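Local coordinates for protein aldehyde dehydrogenase (Trypanosoma brucei, PDB 5MYP) that probably oxidises aldehydes to the corresponding carboxylic acids with NAD+ as electron acceptor, as a dimeric member of the aldehyde dehydrogenase family, at residues 19-24 with 192-197; 122-127 with 188-193; 293-298 with 346-351; 281-286 with 334-339; 45-50 with 79-84. All coordinates share one frame; numbering follows the deposited sequence. Where two conformers were deposited one is given.

Contact 1 of 5, residues 19-24 with 192-197. Unlike the reference sequence in segment 19-24: V19 (reference Thr).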
# COMPACT_ATOMS: atom_id res chain seq x y z
N VAL A 19 24.37 8.53 -10.56
CA VAL A 19 25.26 9.13 -9.55
C VAL A 19 24.43 9.83 -8.47
O VAL A 19 24.70 9.66 -7.28
CB VAL A 19 26.26 10.13 -10.18
CG1 VAL A 19 27.14 10.77 -9.10
CG2 VAL A 19 27.12 9.44 -11.23
N ILE A 20 23.43 10.60 -8.90
CA ILE A 20 22.52 11.31 -8.00
C ILE A 20 21.80 10.32 -7.06
O ILE A 20 21.80 10.52 -5.85
CB ILE A 20 21.50 12.17 -8.80
CG1 ILE A 20 22.22 13.38 -9.42
CG2 ILE A 20 20.35 12.66 -7.92
CD1 ILE A 20 21.45 14.05 -10.54
N VAL A 21 21.22 9.27 -7.63
CA VAL A 21 20.51 8.26 -6.83
C VAL A 21 21.48 7.53 -5.89
O VAL A 21 21.16 7.33 -4.72
CB VAL A 21 19.72 7.25 -7.70
CG1 VAL A 21 19.04 6.19 -6.82
CG2 VAL A 21 18.68 7.97 -8.54
N SER A 22 22.65 7.15 -6.40
CA SER A 22 23.68 6.45 -5.62
C SER A 22 24.16 7.26 -4.41
O SER A 22 24.37 6.70 -3.33
CB SER A 22 24.88 6.11 -6.51
OG SER A 22 25.90 5.50 -5.75
N LYS A 23 24.33 8.57 -4.59
CA LYS A 23 24.73 9.46 -3.50
C LYS A 23 23.65 9.52 -2.41
O LYS A 23 23.98 9.49 -1.22
CB LYS A 23 25.03 10.88 -4.02
CG LYS A 23 26.40 11.03 -4.65
CD LYS A 23 26.61 12.44 -5.17
CE LYS A 23 27.92 12.55 -5.94
NZ LYS A 23 27.99 13.77 -6.79
N CYS A 24 22.39 9.59 -2.81
CA CYS A 24 21.26 9.54 -1.87
C CYS A 24 21.16 8.20 -1.13
O CYS A 24 20.87 8.17 0.07
CB CYS A 24 19.94 9.87 -2.58
SG CYS A 24 19.86 11.57 -3.22
N GLU A 192 16.38 3.32 -11.82
CA GLU A 192 17.13 3.25 -10.56
C GLU A 192 16.23 2.69 -9.44
O GLU A 192 15.00 2.82 -9.49
CB GLU A 192 17.65 4.63 -10.16
CG GLU A 192 18.59 5.28 -11.18
CD GLU A 192 19.83 4.47 -11.46
OE1 GLU A 192 20.40 3.89 -10.51
OE2 GLU A 192 20.23 4.40 -12.64
N ARG A 193 16.87 2.07 -8.45
CA ARG A 193 16.15 1.40 -7.37
C ARG A 193 15.80 2.36 -6.23
O ARG A 193 16.69 2.95 -5.61
CB ARG A 193 16.97 0.24 -6.82
CG ARG A 193 16.23 -0.54 -5.74
CD ARG A 193 16.92 -1.84 -5.37
NE ARG A 193 16.18 -2.52 -4.31
CZ ARG A 193 16.54 -3.68 -3.76
NH1 ARG A 193 17.63 -4.30 -4.18
NH2 ARG A 193 15.80 -4.20 -2.80
N PHE A 194 14.50 2.50 -5.97
CA PHE A 194 13.99 3.25 -4.83
C PHE A 194 13.22 2.31 -3.91
O PHE A 194 12.82 1.22 -4.31
CB PHE A 194 13.08 4.38 -5.30
CG PHE A 194 13.81 5.43 -6.08
CD1 PHE A 194 14.50 6.44 -5.43
CD2 PHE A 194 13.81 5.40 -7.47
CE1 PHE A 194 15.18 7.42 -6.15
CE2 PHE A 194 14.48 6.38 -8.20
CZ PHE A 194 15.17 7.38 -7.54
N ASP A 195 13.01 2.76 -2.68
CA ASP A 195 12.26 2.00 -1.69
C ASP A 195 10.79 2.42 -1.60
O ASP A 195 9.99 1.72 -0.99
CB ASP A 195 12.96 2.09 -0.34
CG ASP A 195 14.37 1.57 -0.41
OD1 ASP A 195 14.55 0.34 -0.40
OD2 ASP A 195 15.31 2.40 -0.54
N HIS A 196 10.47 3.55 -2.21
CA HIS A 196 9.10 4.00 -2.42
C HIS A 196 9.08 5.04 -3.54
O HIS A 196 10.04 5.81 -3.69
CB HIS A 196 8.53 4.63 -1.14
CG HIS A 196 7.04 4.68 -1.10
ND1 HIS A 196 6.29 3.76 -0.39
CD2 HIS A 196 6.15 5.52 -1.69
CE1 HIS A 196 5.01 4.04 -0.54
NE2 HIS A 196 4.89 5.09 -1.33
N ILE A 197 8.00 5.07 -4.31
CA ILE A 197 7.80 6.09 -5.34
C ILE A 197 6.44 6.74 -5.11
O ILE A 197 5.42 6.05 -5.01
CB ILE A 197 7.86 5.50 -6.77
CG1 ILE A 197 9.23 4.87 -7.04
CG2 ILE A 197 7.55 6.58 -7.81
CD1 ILE A 197 9.26 3.91 -8.22
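V21 meets E192 and F194 with both of its methyl groups. It projects from helix 16-29 toward the turn that leads into strand 196-200. CG2 makes the closest approaches. It lies 3.7 Å from CZ of F194 and 3.8 Å from CG of E192, so one methyl touches both the far end of the ring and the aliphatic part of E192. CG1 of V21 is a little further off, 4.1 Å from CE1 of F194, and it also lies 3.9 Å from CB of E192. With CG1 placed opposite the backbone N (chi1 178°), the valine spreads its two branches over both partners. It approaches the phenylalanine ring obliquely. E192 takes part through CB and CG alone. Its chain bends at chi2 (-60°), and the carboxylate lies beyond the methylene groups that touch the valine. F194 reaches back to the helix with its ring, which also packs on V120, L122 and V149 of the central sheet. R193 brings its carbonyl O within 4.2 Å of CG1 of V21, while in one of its two conformers its guanidinium forms a salt bridge with E390 of the second subunit. R25, one residue beyond the helical segment, bonds to the R193 carbonyl and forms a salt bridge with D195. This joins helix 16-29 to the start of strand 196-200 in the probable NAD-binding domain. No hydrogen bond joins the two segments, so they are held here by van der Waals contact, and the polar ties come from neighbouring residues.

Contact 2 of 5, residues 122-127 with 188-193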
# COMPACT_ATOMS: atom_id res chain seq x y z
N LEU A 122 11.50 8.29 -4.24
CA LEU A 122 11.39 9.11 -5.45
C LEU A 122 10.05 9.84 -5.43
O LEU A 122 9.01 9.22 -5.22
CB LEU A 122 11.49 8.26 -6.72
CG LEU A 122 11.25 8.96 -8.06
CD1 LEU A 122 12.28 10.04 -8.32
CD2 LEU A 122 11.26 7.95 -9.20
N VAL A 123 10.09 11.15 -5.65
CA VAL A 123 8.89 11.98 -5.77
C VAL A 123 8.85 12.58 -7.17
O VAL A 123 9.74 13.35 -7.53
CB VAL A 123 8.86 13.11 -4.72
CG1 VAL A 123 7.61 13.97 -4.89
CG2 VAL A 123 8.94 12.52 -3.32
N ILE A 124 7.83 12.22 -7.95
CA ILE A 124 7.63 12.78 -9.28
C ILE A 124 6.51 13.81 -9.19
O ILE A 124 5.37 13.48 -8.89
CB ILE A 124 7.29 11.70 -10.32
CG1 ILE A 124 8.43 10.67 -10.41
CG2 ILE A 124 7.01 12.32 -11.69
CD1 ILE A 124 8.07 9.40 -11.15
N GLY A 125 6.85 15.07 -9.45
CA GLY A 125 5.92 16.18 -9.31
C GLY A 125 5.04 16.37 -10.53
O GLY A 125 5.25 15.73 -11.57
N THR A 126 4.06 17.24 -10.39
CA THR A 126 3.19 17.63 -11.50
C THR A 126 3.22 19.16 -11.64
O THR A 126 3.82 19.86 -10.82
CB THR A 126 1.76 17.05 -11.34
OG1 THR A 126 0.98 17.34 -12.50
CG2 THR A 126 1.06 17.59 -10.09
N TRP A 127 2.58 19.65 -12.70
CA TRP A 127 2.71 21.05 -13.12
C TRP A 127 1.66 22.01 -12.56
O TRP A 127 1.89 23.22 -12.53
CB TRP A 127 2.71 21.16 -14.66
CG TRP A 127 1.52 20.53 -15.32
CD1 TRP A 127 1.45 19.27 -15.84
CD2 TRP A 127 0.24 21.12 -15.51
NE1 TRP A 127 0.20 19.04 -16.36
CE2 TRP A 127 -0.57 20.16 -16.16
CE3 TRP A 127 -0.32 22.37 -15.21
CZ2 TRP A 127 -1.90 20.41 -16.52
CZ3 TRP A 127 -1.64 22.62 -15.55
CH2 TRP A 127 -2.41 21.64 -16.20
N ALA A 188 14.72 7.31 -17.29
CA ALA A 188 16.04 6.96 -16.75
C ALA A 188 16.06 6.86 -15.22
O ALA A 188 16.63 5.91 -14.67
CB ALA A 188 17.08 7.97 -17.22
N VAL A 189 15.46 7.82 -14.52
CA VAL A 189 15.44 7.78 -13.05
C VAL A 189 14.58 6.60 -12.55
O VAL A 189 14.91 5.99 -11.54
CB VAL A 189 15.02 9.13 -12.40
CG1 VAL A 189 13.54 9.41 -12.56
CG2 VAL A 189 15.41 9.16 -10.93
N LEU A 190 13.52 6.26 -13.28
CA LEU A 190 12.68 5.09 -12.96
C LEU A 190 13.37 3.71 -13.10
O LEU A 190 12.86 2.72 -12.55
CB LEU A 190 11.38 5.12 -13.77
CG LEU A 190 10.33 6.13 -13.27
CD1 LEU A 190 9.20 6.30 -14.27
CD2 LEU A 190 9.76 5.76 -11.90
N LYS A 191 14.49 3.64 -13.82
CA LYS A 191 15.32 2.44 -13.85
C LYS A 191 16.12 2.23 -12.55
O LYS A 191 16.50 1.11 -12.24
CB LYS A 191 16.28 2.47 -15.03
CG LYS A 191 15.58 2.43 -16.38
CD LYS A 191 16.44 1.78 -17.45
CE LYS A 191 17.79 2.46 -17.58
NZ LYS A 191 18.78 1.94 -16.59
N GLU A 192 16.38 3.32 -11.82
CA GLU A 192 17.13 3.25 -10.56
C GLU A 192 16.23 2.69 -9.44
O GLU A 192 15.00 2.82 -9.49
CB GLU A 192 17.65 4.63 -10.16
CG GLU A 192 18.59 5.28 -11.18
CD GLU A 192 19.83 4.47 -11.46
OE1 GLU A 192 20.40 3.89 -10.51
OE2 GLU A 192 20.23 4.40 -12.64
N ARG A 193 16.87 2.07 -8.45
CA ARG A 193 16.15 1.40 -7.37
C ARG A 193 15.80 2.36 -6.23
O ARG A 193 16.69 2.95 -5.61
CB ARG A 193 16.97 0.24 -6.82
CG ARG A 193 16.23 -0.54 -5.74
CD ARG A 193 16.92 -1.84 -5.37
NE ARG A 193 16.18 -2.52 -4.31
CZ ARG A 193 16.54 -3.68 -3.76
NH1 ARG A 193 17.63 -4.30 -4.18
NH2 ARG A 193 15.80 -4.20 -2.80
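This contact belongs to the Rossmann-like half of the aldehyde dehydrogenase fold, where helix 183-191 packs on a strand of the mixed, largely parallel sheet. L122 and I124 are two residues apart on strand 110-124, and both point toward the C-terminal part of helix 183-191. L122 makes the main contact with its two methyls. CD1 meets CG2 of V189 tip to tip at 4.2 Å. CD2 meets CD2 of L190 at 3.8 Å, and here the two leucine side chains cross at about a right angle. The extended first torsion of L122 (chi1 174°) brings its branched end to both helix residues. I124 adds its CD1 methyl, 4.1 Å from the same CD2 of L190. One leucine methyl therefore touches two strand residues. V189 turns CG2 toward the strand. All four side chains are buried, and no hydrogen bond crosses between the segments. On the strand side, L122 touches I197 and I124 touches Y199 of the neighbouring strand 196-200. On the helix side, V189 touches I17 of helix 16-29. The side chain of I124 is about 10 Å from that of E223, a predicted active-site residue. Strand 176-178, helix 183-191 and strand 196-200 follow one another, and the two strands run parallel to their sheet neighbours 147-151 and 110-124. This is a beta-alpha-beta crossover of a Rossmann-like domain.

Contact 3 of 5, residues 293-298 with 346-351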
# COMPACT_ATOMS: atom_id res chain seq x y z
N LYS A 293 -16.14 41.25 -20.02
CA LYS A 293 -16.45 42.11 -21.17
C LYS A 293 -15.33 42.14 -22.22
O LYS A 293 -15.61 42.05 -23.42
CB LYS A 293 -16.76 43.54 -20.73
CG LYS A 293 -18.15 43.72 -20.14
CD LYS A 293 -18.30 45.12 -19.57
CE LYS A 293 -19.75 45.54 -19.44
NZ LYS A 293 -19.85 46.87 -18.78
N VAL A 294 -14.09 42.24 -21.75
CA VAL A 294 -12.92 42.26 -22.64
C VAL A 294 -12.74 40.91 -23.33
O VAL A 294 -12.51 40.85 -24.54
CB VAL A 294 -11.62 42.68 -21.90
CG1 VAL A 294 -10.38 42.53 -22.79
CG2 VAL A 294 -11.72 44.12 -21.40
N LEU A 295 -12.87 39.84 -22.56
CA LEU A 295 -12.79 38.48 -23.10
C LEU A 295 -13.91 38.17 -24.10
O LEU A 295 -13.66 37.52 -25.12
CB LEU A 295 -12.79 37.45 -21.96
CG LEU A 295 -12.40 36.01 -22.26
CD1 LEU A 295 -11.00 35.95 -22.82
CD2 LEU A 295 -12.52 35.20 -20.99
N LYS A 296 -15.12 38.64 -23.80
CA LYS A 296 -16.27 38.51 -24.70
C LYS A 296 -16.12 39.31 -25.99
O LYS A 296 -16.70 38.94 -27.02
CB LYS A 296 -17.55 38.94 -24.00
CG LYS A 296 -18.80 38.62 -24.80
CD LYS A 296 -18.79 37.17 -25.27
CE LYS A 296 -19.81 36.94 -26.38
NZ LYS A 296 -21.18 37.34 -25.96
N GLY A 297 -15.37 40.42 -25.94
CA GLY A 297 -15.21 41.33 -27.07
C GLY A 297 -16.22 42.47 -27.03
O GLY A 297 -16.41 43.15 -28.05
N GLU A 298 -16.85 42.70 -25.87
CA GLU A 298 -17.84 43.77 -25.69
C GLU A 298 -17.22 45.08 -25.19
O GLU A 298 -17.87 46.12 -25.23
CB GLU A 298 -18.94 43.31 -24.73
CG GLU A 298 -19.78 42.17 -25.27
CD GLU A 298 -20.82 41.65 -24.29
OE1 GLU A 298 -20.75 41.97 -23.09
OE2 GLU A 298 -21.70 40.89 -24.73
N THR A 346 -6.76 31.45 -22.60
CA THR A 346 -7.76 31.86 -21.62
C THR A 346 -9.10 31.26 -22.00
O THR A 346 -9.56 31.46 -23.12
CB THR A 346 -7.89 33.40 -21.58
OG1 THR A 346 -6.61 33.98 -21.30
CG2 THR A 346 -8.87 33.83 -20.52
N ILE A 347 -9.70 30.50 -21.09
CA ILE A 347 -11.07 30.01 -21.24
C ILE A 347 -11.83 30.33 -19.95
O ILE A 347 -11.47 29.83 -18.88
CB ILE A 347 -11.14 28.48 -21.50
CG1 ILE A 347 -10.34 28.11 -22.75
CG2 ILE A 347 -12.59 28.02 -21.64
CD1 ILE A 347 -10.22 26.61 -22.99
N ALA A 348 -12.87 31.15 -20.05
CA ALA A 348 -13.68 31.50 -18.88
C ALA A 348 -14.51 30.29 -18.43
O ALA A 348 -14.82 29.42 -19.25
CB ALA A 348 -14.59 32.68 -19.18
N PRO A 349 -14.88 30.23 -17.13
CA PRO A 349 -15.74 29.14 -16.67
C PRO A 349 -17.03 29.07 -17.49
O PRO A 349 -17.68 30.09 -17.71
CB PRO A 349 -16.02 29.49 -15.21
CG PRO A 349 -14.92 30.39 -14.81
CD PRO A 349 -14.54 31.15 -16.04
N THR A 350 -17.35 27.86 -17.95
CA THR A 350 -18.42 27.65 -18.91
C THR A 350 -19.32 26.52 -18.41
O THR A 350 -18.84 25.42 -18.14
CB THR A 350 -17.84 27.30 -20.29
OG1 THR A 350 -17.05 28.40 -20.75
CG2 THR A 350 -18.94 26.98 -21.30
N ILE A 351 -20.61 26.83 -18.27
CA ILE A 351 -21.61 25.87 -17.79
C ILE A 351 -22.34 25.29 -18.99
O ILE A 351 -22.93 26.04 -19.78
CB ILE A 351 -22.63 26.54 -16.84
CG1 ILE A 351 -21.92 27.27 -15.70
CG2 ILE A 351 -23.61 25.50 -16.30
CD1 ILE A 351 -22.84 28.07 -14.80
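One leucine carries the whole helix side of this contact. L295, near the end of helix 289-296, puts both methyls on the irregular strand 346-353, next to the edge of the sheet that also holds strand 370-376, in the probable catalytic domain. The helix closes just afterwards in a Schellman motif. G297 is its C-prime residue, with a positive phi of 93°. The N of E298 bonds to O of K293 at 2.8 Å, and the companion bond from N of G297 to O of V294 is weak. CD1 of L295 rests 3.8 Å from CG2 of T346. CD2 lies 3.9 Å from the same methyl, so the threonine branch is met by both methyls of the leucine. T346 uses its other branch for polar contacts, since OG1 bonds to T344 and R66. L308 of helix 304-309 and E339 also pack on L295. The strand is interrupted at A348 and P349, and there OG1 of T350 bonds back to O of A348 at 2.9 Å, from above the carbonyl plane. The closest touch across the contact is CD2 of L295 on CB of A348, at 3.7 Å.

Contact 4 of 5, residues 281-286 with 334-339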
# COMPACT_ATOMS: atom_id res chain seq x y z
N GLU A 281 -24.10 34.17 -11.49
CA GLU A 281 -23.87 35.32 -10.60
C GLU A 281 -22.54 35.21 -9.85
O GLU A 281 -21.81 36.19 -9.76
CB GLU A 281 -25.02 35.50 -9.60
CG GLU A 281 -26.34 35.95 -10.24
CD GLU A 281 -26.20 37.22 -11.07
OE1 GLU A 281 -25.62 38.21 -10.56
OE2 GLU A 281 -26.67 37.23 -12.23
N ALA A 282 -22.24 34.02 -9.33
CA ALA A 282 -20.96 33.76 -8.65
C ALA A 282 -19.77 34.01 -9.58
O ALA A 282 -18.78 34.63 -9.17
CB ALA A 282 -20.92 32.34 -8.11
N ARG A 283 -19.88 33.56 -10.83
CA ARG A 283 -18.82 33.75 -11.83
C ARG A 283 -18.53 35.22 -12.11
O ARG A 283 -17.37 35.63 -12.14
CB ARG A 283 -19.19 33.04 -13.14
CG ARG A 283 -18.04 32.91 -14.13
CD ARG A 283 -18.51 32.32 -15.45
NE ARG A 283 -19.18 33.32 -16.29
CZ ARG A 283 -18.89 33.61 -17.56
NH1 ARG A 283 -19.58 34.56 -18.19
NH2 ARG A 283 -17.93 32.97 -18.23
N LYS A 284 -19.59 36.01 -12.31
CA LYS A 284 -19.47 37.46 -12.52
C LYS A 284 -18.80 38.15 -11.34
O LYS A 284 -17.90 38.97 -11.53
CB LYS A 284 -20.85 38.11 -12.75
CG LYS A 284 -21.51 37.76 -14.07
CD LYS A 284 -22.93 38.32 -14.16
CE LYS A 284 -23.83 37.46 -15.03
NZ LYS A 284 -23.29 37.26 -16.40
N ALA A 285 -19.25 37.80 -10.13
CA ALA A 285 -18.68 38.35 -8.90
C ALA A 285 -17.18 38.07 -8.75
O ALA A 285 -16.41 38.98 -8.44
CB ALA A 285 -19.43 37.80 -7.69
N MET A 286 -16.77 36.82 -9.01
CA MET A 286 -15.37 36.41 -8.81
C MET A 286 -14.41 36.91 -9.89
O MET A 286 -13.27 37.25 -9.58
CB MET A 286 -15.28 34.89 -8.67
CG MET A 286 -15.91 34.38 -7.39
SD MET A 286 -15.84 32.59 -7.21
CE MET A 286 -17.05 32.34 -5.91
N VAL A 334 -24.17 25.76 -24.37
CA VAL A 334 -23.47 26.75 -23.54
C VAL A 334 -24.52 27.63 -22.87
O VAL A 334 -25.05 28.56 -23.48
CB VAL A 334 -22.48 27.61 -24.37
CG1 VAL A 334 -21.87 28.72 -23.51
CG2 VAL A 334 -21.37 26.74 -24.96
N ALA A 335 -24.85 27.29 -21.62
CA ALA A 335 -25.84 28.04 -20.84
C ALA A 335 -25.23 29.31 -20.24
O ALA A 335 -25.89 30.35 -20.19
CB ALA A 335 -26.40 27.17 -19.73
N VAL A 336 -23.99 29.21 -19.77
CA VAL A 336 -23.25 30.35 -19.21
C VAL A 336 -21.82 30.33 -19.75
O VAL A 336 -21.18 29.28 -19.78
CB VAL A 336 -23.20 30.30 -17.66
CG1 VAL A 336 -22.42 31.48 -17.09
CG2 VAL A 336 -24.61 30.28 -17.08
N GLY A 337 -21.35 31.49 -20.21
CA GLY A 337 -19.94 31.68 -20.54
C GLY A 337 -19.55 31.30 -21.96
O GLY A 337 -20.19 31.73 -22.92
N GLY A 338 -18.50 30.50 -22.09
CA GLY A 338 -17.97 30.09 -23.39
C GLY A 338 -16.97 31.06 -24.01
O GLY A 338 -16.54 30.86 -25.14
N GLU A 339 -16.57 32.09 -23.26
CA GLU A 339 -15.65 33.11 -23.76
C GLU A 339 -14.23 32.56 -23.69
O GLU A 339 -13.86 31.91 -22.71
CB GLU A 339 -15.74 34.40 -22.94
CG GLU A 339 -17.15 34.95 -22.73
CD GLU A 339 -17.80 34.47 -21.44
OE1 GLU A 339 -17.38 33.42 -20.91
OE2 GLU A 339 -18.73 35.14 -20.95
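R283 of helix 272-287 and E339 form a two-pronged salt bridge. NH2 of R283 gives a hydrogen bond to OE1 of E339 at 2.8 Å, and NH1 of R283 gives one to OE2 at 2.9 Å. Both bonds are nearly straight, with N-H to acceptor angles of 173°. The guanidinium meets the carboxylate end-on, and the two planes are only 16° apart. OE2 accepts on its syn lone pair, while OE1 is met on the syn side, slightly out of the carboxylate plane. NH2 has a second acceptor, the carbonyl O of P349 in strand 346-353. A335 and V336 both face I351 in a classic beta bulge, and V336 covers one guanidinium face together with G337 of the turn after the strand. CA of G337 lies 3.3 Å from NH2 of R283, and CG1 of V336 lies 3.8 Å from NE. In the turn, N of G338 bonds to OG1 of T350, and E339 pairs with A348 through the backbone. The salt bridge ties helix 272-287 to this sheet-edge turn of the probable catalytic domain. Two straight bonds fix the guanidinium, and the paired charges probably let the buried arginine keep its charge.

Contact 5 of 5, residues 45-50 with 79-84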
# COMPACT_ATOMS: atom_id res chain seq x y z
N SER A 45 14.84 23.78 7.79
CA SER A 45 15.51 24.38 6.62
C SER A 45 14.58 24.48 5.41
O SER A 45 14.63 25.46 4.67
CB SER A 45 16.76 23.59 6.23
OG SER A 45 17.64 23.45 7.33
N LEU A 46 13.73 23.47 5.21
CA LEU A 46 12.70 23.50 4.16
C LEU A 46 11.60 24.53 4.46
O LEU A 46 11.06 25.14 3.54
CB LEU A 46 12.12 22.11 3.89
CG LEU A 46 13.07 21.17 3.16
CD1 LEU A 46 12.55 19.74 3.15
CD2 LEU A 46 13.34 21.63 1.74
N LEU A 47 11.26 24.72 5.74
CA LEU A 47 10.39 25.83 6.14
C LEU A 47 11.03 27.17 5.75
O LEU A 47 10.36 28.03 5.16
CB LEU A 47 10.11 25.81 7.65
CG LEU A 47 9.25 26.92 8.25
CD1 LEU A 47 7.90 27.01 7.56
CD2 LEU A 47 9.07 26.68 9.74
N ASN A 48 12.32 27.32 6.04
CA ASN A 48 13.07 28.52 5.64
C ASN A 48 13.10 28.68 4.11
O ASN A 48 12.95 29.80 3.62
CB ASN A 48 14.51 28.50 6.19
CG ASN A 48 14.57 28.54 7.72
OD1 ASN A 48 15.60 28.20 8.31
ND2 ASN A 48 13.47 28.95 8.35
N LEU A 49 13.28 27.58 3.38
CA LEU A 49 13.20 27.60 1.90
C LEU A 49 11.90 28.25 1.41
O LEU A 49 11.93 29.11 0.54
CB LEU A 49 13.32 26.18 1.33
CG LEU A 49 12.99 25.93 -0.15
CD1 LEU A 49 13.94 26.67 -1.06
CD2 LEU A 49 13.02 24.45 -0.48
N VAL A 50 10.78 27.83 1.99
CA VAL A 50 9.47 28.34 1.59
C VAL A 50 9.28 29.79 2.05
O VAL A 50 8.92 30.65 1.25
CB VAL A 50 8.32 27.44 2.11
CG1 VAL A 50 6.96 28.05 1.79
CG2 VAL A 50 8.43 26.04 1.48
N PRO A 79 -0.48 25.90 2.98
CA PRO A 79 -0.50 24.45 3.24
C PRO A 79 0.88 23.83 3.47
O PRO A 79 1.01 22.95 4.32
CB PRO A 79 -1.14 23.88 1.98
CG PRO A 79 -2.05 24.95 1.52
CD PRO A 79 -1.33 26.24 1.83
N LEU A 80 1.89 24.27 2.72
CA LEU A 80 3.27 23.82 2.94
C LEU A 80 3.81 24.22 4.31
O LEU A 80 4.43 23.41 4.99
CB LEU A 80 4.20 24.32 1.83
CG LEU A 80 4.10 23.59 0.49
CD1 LEU A 80 4.95 24.29 -0.55
CD2 LEU A 80 4.50 22.12 0.61
N ARG A 81 3.57 25.47 4.70
CA ARG A 81 3.98 25.96 6.03
C ARG A 81 3.34 25.14 7.14
O ARG A 81 4.02 24.70 8.07
CB ARG A 81 3.62 27.44 6.20
CG ARG A 81 4.23 28.08 7.44
CD ARG A 81 3.73 29.49 7.62
NE ARG A 81 2.37 29.51 8.16
CZ ARG A 81 1.60 30.59 8.25
NH1 ARG A 81 2.01 31.79 7.81
NH2 ARG A 81 0.37 30.48 8.77
N ASN A 82 2.03 24.91 7.03
CA ASN A 82 1.29 24.10 8.01
C ASN A 82 1.78 22.65 8.05
O ASN A 82 1.84 22.05 9.12
CB ASN A 82 -0.21 24.13 7.72
CG ASN A 82 -0.82 25.51 7.90
OD1 ASN A 82 -0.28 26.37 8.60
ND2 ASN A 82 -1.96 25.74 7.26
N GLU A 83 2.14 22.10 6.89
CA GLU A 83 2.68 20.73 6.80
C GLU A 83 4.00 20.60 7.55
O GLU A 83 4.19 19.64 8.29
CB GLU A 83 2.86 20.31 5.34
CG GLU A 83 3.20 18.84 5.13
CD GLU A 83 2.03 17.90 5.38
OE1 GLU A 83 0.87 18.36 5.49
OE2 GLU A 83 2.27 16.68 5.45
N VAL A 84 4.91 21.56 7.35
CA VAL A 84 6.20 21.53 8.05
C VAL A 84 6.00 21.63 9.56
O VAL A 84 6.58 20.85 10.32
CB VAL A 84 7.18 22.65 7.62
CG1 VAL A 84 8.46 22.56 8.44
CG2 VAL A 84 7.52 22.55 6.14
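This is a nearly antiparallel helix-helix packing in the N-terminal half of the fold. Helix 36-52 lies against the long helix 69-95, with the segment axes 9.9 Å apart and a crossing angle of -165°. L47 and V84 form the nearest pair, with CB of L47 3.7 Å from CG1 of V84. L47 also works with the end of its chain. Its CD1 lies 3.8 Å from CG of R81, where the two side chains pass at a slant. R81 thus offers the aliphatic start of its chain to the leucine and carries its guanidinium away through a bend at chi3 (77°), and NH1 makes a weak hydrogen bond to O of L488 of the second subunit. About one turn along, CG2 of V50 faces CD1 of L80 at a looser 4.4 Å. Helix 132-143 packs on the pair, where L135 touches L80 and L139 touches V84. L46 and L49 continue the apolar layer toward helix 157-170. No hydrogen bond links the two segments. The helices are held together here by aliphatic packing, including the methylenes of an arginine whose charged end makes a weak bond to the second subunit.

Along the chain, contact 5 falls between the two segments of contact 1. Contact 2 follows contact 5 and ends on the same stretch as contact 1, sharing E192 and R193. Contacts 1 and 2 have centres 9 Å apart and join through neighbouring strands 110-124 and 196-200. Contact 5 lies about 22 Å from contact 2, centre to centre. Contacts 3 and 4 come later, with alternating segments and centres 8 Å apart. They meet at strand 346-353 and the turn after strand 333-336. Contacts 1 and 4 are 48 Å apart, centre to centre. Contacts 1, 2 and 5 lie in the probable NAD-binding half, contacts 3 and 4 in the probable catalytic half.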